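Local coordinates for protein probable oxidoreductase (Mycobacterium abscessus, PDB 4EYE) that probably acts as an oxidoreductase of the zinc-binding dehydrogenase and quinone oxidoreductase family, although its substrate is not established, at residues Lys186-Asn192 / Ala205-Leu211; Arg193-Phe199 / Gly332-Gly336. All blocks are in the same frame, centred on the assembly; numbering follows the deposited sequence.

In the fold
From the N terminus the chain first builds much of the mixed-sheet domain, then enters the parallel six-stranded sheet, where strand 186-191 runs beside strand 162-165. Contact 1 closes a short loop: 12 residues, seven of them in helix 197-203, separate strand 186-191 from the edge strand 207-210. Contact 2 starts within that loop, at 193-199, and reaches 133 residues onward to 332-336, between helix 322-330 and strand 337-341 of the mixed sheet. The two closures therefore cross. Their centres lie about 12 Å apart and they touch, with Thr197 against Val191 and Val208. Together they join the edge of the parallel sheet to the returning C-terminal chain.

Contact 1 of 2, residues Lys186-Asn192 / Ala205-Leu211; sequences KVIAVVN and ADIVLPL
With CG anti to its carbonyl carbon (chi1 -61°), Asp206 reaches back to the N-terminal end of strand 186-191, where OD2 accepts the Val187 N-H through its anti lone pair in a nearly straight bond (Val187 N to Asp206 OD2 2.7 Å). Lys186 has CG anti to the backbone N (chi1 -178°) and continues fully extended; its CG passes Asp206 OD2. The Lys186 amine is not paired with the Asp206 carboxylate, since NZ stands 6.3 Å from OD2. Val187 O in turn takes two N-H groups, those of Asp206 (O to N 2.8 Å) and Ile207. From there the strands run parallel, inclined by 24°, and the bonding passes regularly from Ala189 N to Ile207 O, Leu209 N to Ala189 O and Val191 N to Leu209 O. Leu211 N to Val191 O (3.0 Å) closes the series. Ile188 and Ile207 extend together from one face of the sheet, their CG2 methyls 4.1 Å apart, and Leu209 CD1 meets Ile188 CG2 there as well. On the other face, Ala189 CB rests on Ala205 CB (3.7 Å), while Val200 of helix 197-203 packs on Ala189, Val191 and Val208. This helix connects the two strands in a beta-alpha-beta crossover at the edge of the Rossmann-type sheet. Past the end of strand 207-210, Leu211 CB meets Val190 CG1, the two side chains at about a right angle. Asp206 OD2 also forms a salt bridge with Lys181 of helix 171-182, so one carboxylate oxygen serves both a backbone amide and an ammonium group; this pairing would probably favour its ionised form and links the residue just before strand 207-210 to strand 186-191 and to helix 171-182.

Contact 2 of 2, residues Arg193-Phe199 / Gly332-Gly336; sequences RTAATEF and GKVYG
Arg193 sends its side chain across to the loop 332-336, bending at chi3 (-71°) to bring NH1 between two backbone carbonyls. Arg193 NH1 donates to Gly332 O at 2.8 Å and to Val334 O at 3.1 Å; both oxygens lie close to the guanidinium plane, but each sees the nitrogen from well above its own carbonyl plane. These two bonds should limit rotation of the guanidinium, whose NH1 also stands at the edge of the Tyr335 ring. Tyr335 has CG anti to its carbonyl carbon (chi1 -56°), which carries the ring toward 193-199. There Ala196 CB sits over one face of the Tyr335 ring in a CH-pi contact, 3.7 Å from the centroid, and the hydroxyl reaches the methyl of Ala195. Gly332 ends helix 322-330 in a Schellman motif, and its carbonyl turns toward the arginine just as the chain heads for strand 337-341 of the mixed sheet; the opposing residues lead from strand 186-191 of the Rossmann-type sheet into helix 197-203. The Phe199 and Tyr335 side chains run alongside each other, heading opposite ways. Tyr335 CB lies over the centre of the Phe199 ring, 3.7 Å from its centroid, while the two ring planes meet obliquely at 43°. Phe199 CZ lies 3.7 Å from Gly336 N, and Pro312 also packs against the phenyl group.

Contact 1 of 2, residues Lys186-Asn192 / Ala205-Leu211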
# COMPACT_ATOMS: atom_id res chain seq x y z
N LYS A 186 -10.03 -12.77 12.87
CA LYS A 186 -9.84 -13.95 12.01
C LYS A 186 -9.96 -13.51 10.57
O LYS A 186 -10.78 -12.65 10.26
CB LYS A 186 -10.90 -15.00 12.33
CG LYS A 186 -10.77 -16.31 11.52
CD LYS A 186 -11.75 -17.43 11.98
CE LYS A 186 -11.68 -18.65 11.04
NZ LYS A 186 -12.35 -19.88 11.58
N VAL A 187 -9.11 -14.08 9.72
CA VAL A 187 -9.00 -13.68 8.35
C VAL A 187 -9.25 -14.87 7.42
O VAL A 187 -8.56 -15.89 7.48
CB VAL A 187 -7.61 -13.05 8.00
CG1 VAL A 187 -7.54 -12.78 6.50
CG2 VAL A 187 -7.37 -11.75 8.76
N ILE A 188 -10.24 -14.70 6.55
CA ILE A 188 -10.44 -15.57 5.41
C ILE A 188 -9.95 -14.78 4.20
O ILE A 188 -10.38 -13.64 4.02
CB ILE A 188 -11.93 -15.94 5.22
CG1 ILE A 188 -12.44 -16.75 6.42
CG2 ILE A 188 -12.12 -16.83 3.99
CD1 ILE A 188 -13.95 -16.82 6.52
N ALA A 189 -9.05 -15.36 3.42
CA ALA A 189 -8.50 -14.72 2.24
C ALA A 189 -8.96 -15.44 0.99
O ALA A 189 -8.95 -16.69 0.94
CB ALA A 189 -6.99 -14.74 2.33
N VAL A 190 -9.36 -14.67 -0.02
CA VAL A 190 -9.65 -15.22 -1.35
C VAL A 190 -8.57 -14.75 -2.31
O VAL A 190 -8.21 -13.57 -2.29
CB VAL A 190 -11.02 -14.80 -1.86
CG1 VAL A 190 -11.26 -15.36 -3.27
CG2 VAL A 190 -12.09 -15.34 -0.91
N VAL A 191 -8.02 -15.68 -3.08
CA VAL A 191 -6.99 -15.35 -4.06
C VAL A 191 -7.50 -15.58 -5.49
O VAL A 191 -7.99 -16.65 -5.80
CB VAL A 191 -5.69 -16.17 -3.86
CG1 VAL A 191 -5.01 -15.79 -2.53
CG2 VAL A 191 -5.94 -17.67 -3.97
N ASN A 192 -7.37 -14.59 -6.36
CA ASN A 192 -7.61 -14.88 -7.77
C ASN A 192 -6.39 -15.47 -8.49
O ASN A 192 -6.53 -16.00 -9.59
CB ASN A 192 -8.26 -13.72 -8.53
CG ASN A 192 -7.52 -12.43 -8.40
OD1 ASN A 192 -6.51 -12.22 -9.07
ND2 ASN A 192 -8.07 -11.51 -7.59
N ALA A 205 -3.28 -15.57 6.94
CA ALA A 205 -4.69 -15.88 6.70
C ALA A 205 -5.03 -17.19 7.40
O ALA A 205 -4.27 -18.15 7.32
CB ALA A 205 -4.98 -16.01 5.21
N ASP A 206 -6.18 -17.22 8.07
CA ASP A 206 -6.63 -18.43 8.75
C ASP A 206 -7.18 -19.48 7.76
O ASP A 206 -6.98 -20.66 7.93
CB ASP A 206 -7.67 -18.08 9.80
CG ASP A 206 -7.13 -17.15 10.86
OD1 ASP A 206 -6.35 -17.63 11.71
OD2 ASP A 206 -7.45 -15.94 10.85
N ILE A 207 -7.87 -19.01 6.72
CA ILE A 207 -8.44 -19.88 5.71
C ILE A 207 -8.16 -19.18 4.38
O ILE A 207 -8.38 -17.96 4.27
CB ILE A 207 -9.97 -20.04 5.88
CG1 ILE A 207 -10.30 -20.99 7.05
CG2 ILE A 207 -10.59 -20.57 4.60
CD1 ILE A 207 -10.98 -20.34 8.24
N VAL A 208 -7.61 -19.92 3.42
CA VAL A 208 -7.44 -19.40 2.09
C VAL A 208 -8.37 -20.15 1.13
O VAL A 208 -8.52 -21.34 1.24
CB VAL A 208 -5.98 -19.51 1.61
CG1 VAL A 208 -5.84 -18.88 0.24
CG2 VAL A 208 -5.07 -18.82 2.61
N LEU A 209 -9.00 -19.41 0.22
CA LEU A 209 -9.94 -19.97 -0.74
C LEU A 209 -9.67 -19.40 -2.11
O LEU A 209 -9.32 -18.22 -2.23
CB LEU A 209 -11.38 -19.62 -0.35
CG LEU A 209 -11.93 -20.34 0.87
CD1 LEU A 209 -13.20 -19.63 1.31
CD2 LEU A 209 -12.17 -21.81 0.54
N PRO A 210 -9.84 -20.23 -3.16
CA PRO A 210 -9.63 -19.75 -4.51
C PRO A 210 -10.87 -19.01 -5.03
O PRO A 210 -11.98 -19.31 -4.63
CB PRO A 210 -9.35 -21.02 -5.30
CG PRO A 210 -10.11 -22.08 -4.58
CD PRO A 210 -10.14 -21.67 -3.13
N LEU A 211 -10.67 -18.02 -5.88
CA LEU A 211 -11.79 -17.31 -6.47
C LEU A 211 -12.27 -18.12 -7.66
O LEU A 211 -11.75 -17.96 -8.75
CB LEU A 211 -11.38 -15.90 -6.93
CG LEU A 211 -12.51 -15.05 -7.53
CD1 LEU A 211 -13.39 -14.45 -6.44
CD2 LEU A 211 -11.95 -13.96 -8.45

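Contact 2 of 2, residues Arg193-Phe199 / Gly332-Gly336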
# COMPACT_ATOMS: atom_id res chain seq x y z
N ARG A 193 -5.21 -15.41 -7.87
CA ARG A 193 -4.01 -16.10 -8.39
C ARG A 193 -3.73 -17.30 -7.48
O ARG A 193 -3.21 -17.15 -6.38
CB ARG A 193 -2.80 -15.14 -8.39
CG ARG A 193 -2.86 -14.04 -9.45
CD ARG A 193 -1.77 -12.99 -9.22
NE ARG A 193 -2.04 -12.14 -8.03
CZ ARG A 193 -1.19 -11.25 -7.53
NH1 ARG A 193 -0.01 -11.03 -8.12
NH2 ARG A 193 -1.52 -10.55 -6.44
N THR A 194 -4.11 -18.50 -7.92
CA THR A 194 -4.06 -19.67 -7.04
C THR A 194 -2.61 -20.08 -6.69
O THR A 194 -2.38 -20.70 -5.66
CB THR A 194 -4.85 -20.86 -7.60
OG1 THR A 194 -4.25 -21.29 -8.82
CG2 THR A 194 -6.33 -20.47 -7.85
N ALA A 195 -1.65 -19.71 -7.53
CA ALA A 195 -0.23 -19.89 -7.20
C ALA A 195 0.22 -19.07 -5.94
O ALA A 195 1.30 -19.32 -5.41
CB ALA A 195 0.64 -19.53 -8.41
N ALA A 196 -0.60 -18.14 -5.47
CA ALA A 196 -0.27 -17.32 -4.27
C ALA A 196 -0.83 -17.89 -2.99
O ALA A 196 -0.71 -17.26 -1.92
CB ALA A 196 -0.78 -15.88 -4.44
N THR A 197 -1.48 -19.05 -3.08
CA THR A 197 -2.14 -19.65 -1.94
C THR A 197 -1.22 -19.84 -0.73
O THR A 197 -1.59 -19.46 0.38
CB THR A 197 -2.80 -21.02 -2.32
OG1 THR A 197 -3.80 -20.78 -3.30
CG2 THR A 197 -3.45 -21.67 -1.10
N GLU A 198 -0.02 -20.39 -0.94
CA GLU A 198 0.91 -20.62 0.20
C GLU A 198 1.47 -19.30 0.74
O GLU A 198 1.69 -19.16 1.95
CB GLU A 198 2.06 -21.55 -0.20
CG GLU A 198 1.61 -22.92 -0.66
CD GLU A 198 0.79 -23.65 0.37
OE1 GLU A 198 -0.08 -24.43 -0.06
OE2 GLU A 198 1.00 -23.45 1.60
N PHE A 199 1.73 -18.37 -0.15
CA PHE A 199 2.18 -17.04 0.25
C PHE A 199 1.18 -16.43 1.20
O PHE A 199 1.53 -15.99 2.29
CB PHE A 199 2.37 -16.13 -0.94
CG PHE A 199 2.64 -14.69 -0.55
CD1 PHE A 199 3.90 -14.31 -0.14
CD2 PHE A 199 1.62 -13.76 -0.54
CE1 PHE A 199 4.15 -12.98 0.23
CE2 PHE A 199 1.87 -12.44 -0.15
CZ PHE A 199 3.12 -12.06 0.25
N GLY A 332 1.09 -8.89 -13.09
CA GLY A 332 0.50 -9.63 -11.97
C GLY A 332 1.44 -10.62 -11.29
O GLY A 332 0.99 -11.58 -10.67
N LYS A 333 2.74 -10.40 -11.39
CA LYS A 333 3.71 -11.30 -10.77
C LYS A 333 4.06 -10.99 -9.29
O LYS A 333 4.73 -11.78 -8.67
CB LYS A 333 4.97 -11.34 -11.62
CG LYS A 333 4.68 -11.77 -13.06
CD LYS A 333 5.95 -11.83 -13.91
CE LYS A 333 5.68 -12.50 -15.26
NZ LYS A 333 6.96 -12.62 -15.98
N VAL A 334 3.58 -9.88 -8.72
CA VAL A 334 4.04 -9.43 -7.41
C VAL A 334 3.10 -9.83 -6.28
O VAL A 334 1.92 -9.47 -6.28
CB VAL A 334 4.20 -7.88 -7.36
CG1 VAL A 334 4.59 -7.40 -5.95
CG2 VAL A 334 5.22 -7.45 -8.39
N TYR A 335 3.65 -10.56 -5.32
CA TYR A 335 2.98 -10.87 -4.07
C TYR A 335 3.53 -9.92 -3.01
O TYR A 335 4.71 -9.69 -2.92
CB TYR A 335 3.19 -12.33 -3.64
CG TYR A 335 2.80 -13.41 -4.64
CD1 TYR A 335 1.99 -13.15 -5.75
CD2 TYR A 335 3.27 -14.70 -4.47
CE1 TYR A 335 1.69 -14.15 -6.68
CE2 TYR A 335 2.96 -15.72 -5.37
CZ TYR A 335 2.16 -15.44 -6.47
OH TYR A 335 1.87 -16.45 -7.36
N GLY A 336 2.66 -9.38 -2.19
CA GLY A 336 3.10 -8.48 -1.12
C GLY A 336 3.64 -7.20 -1.78
O GLY A 336 2.96 -6.61 -2.64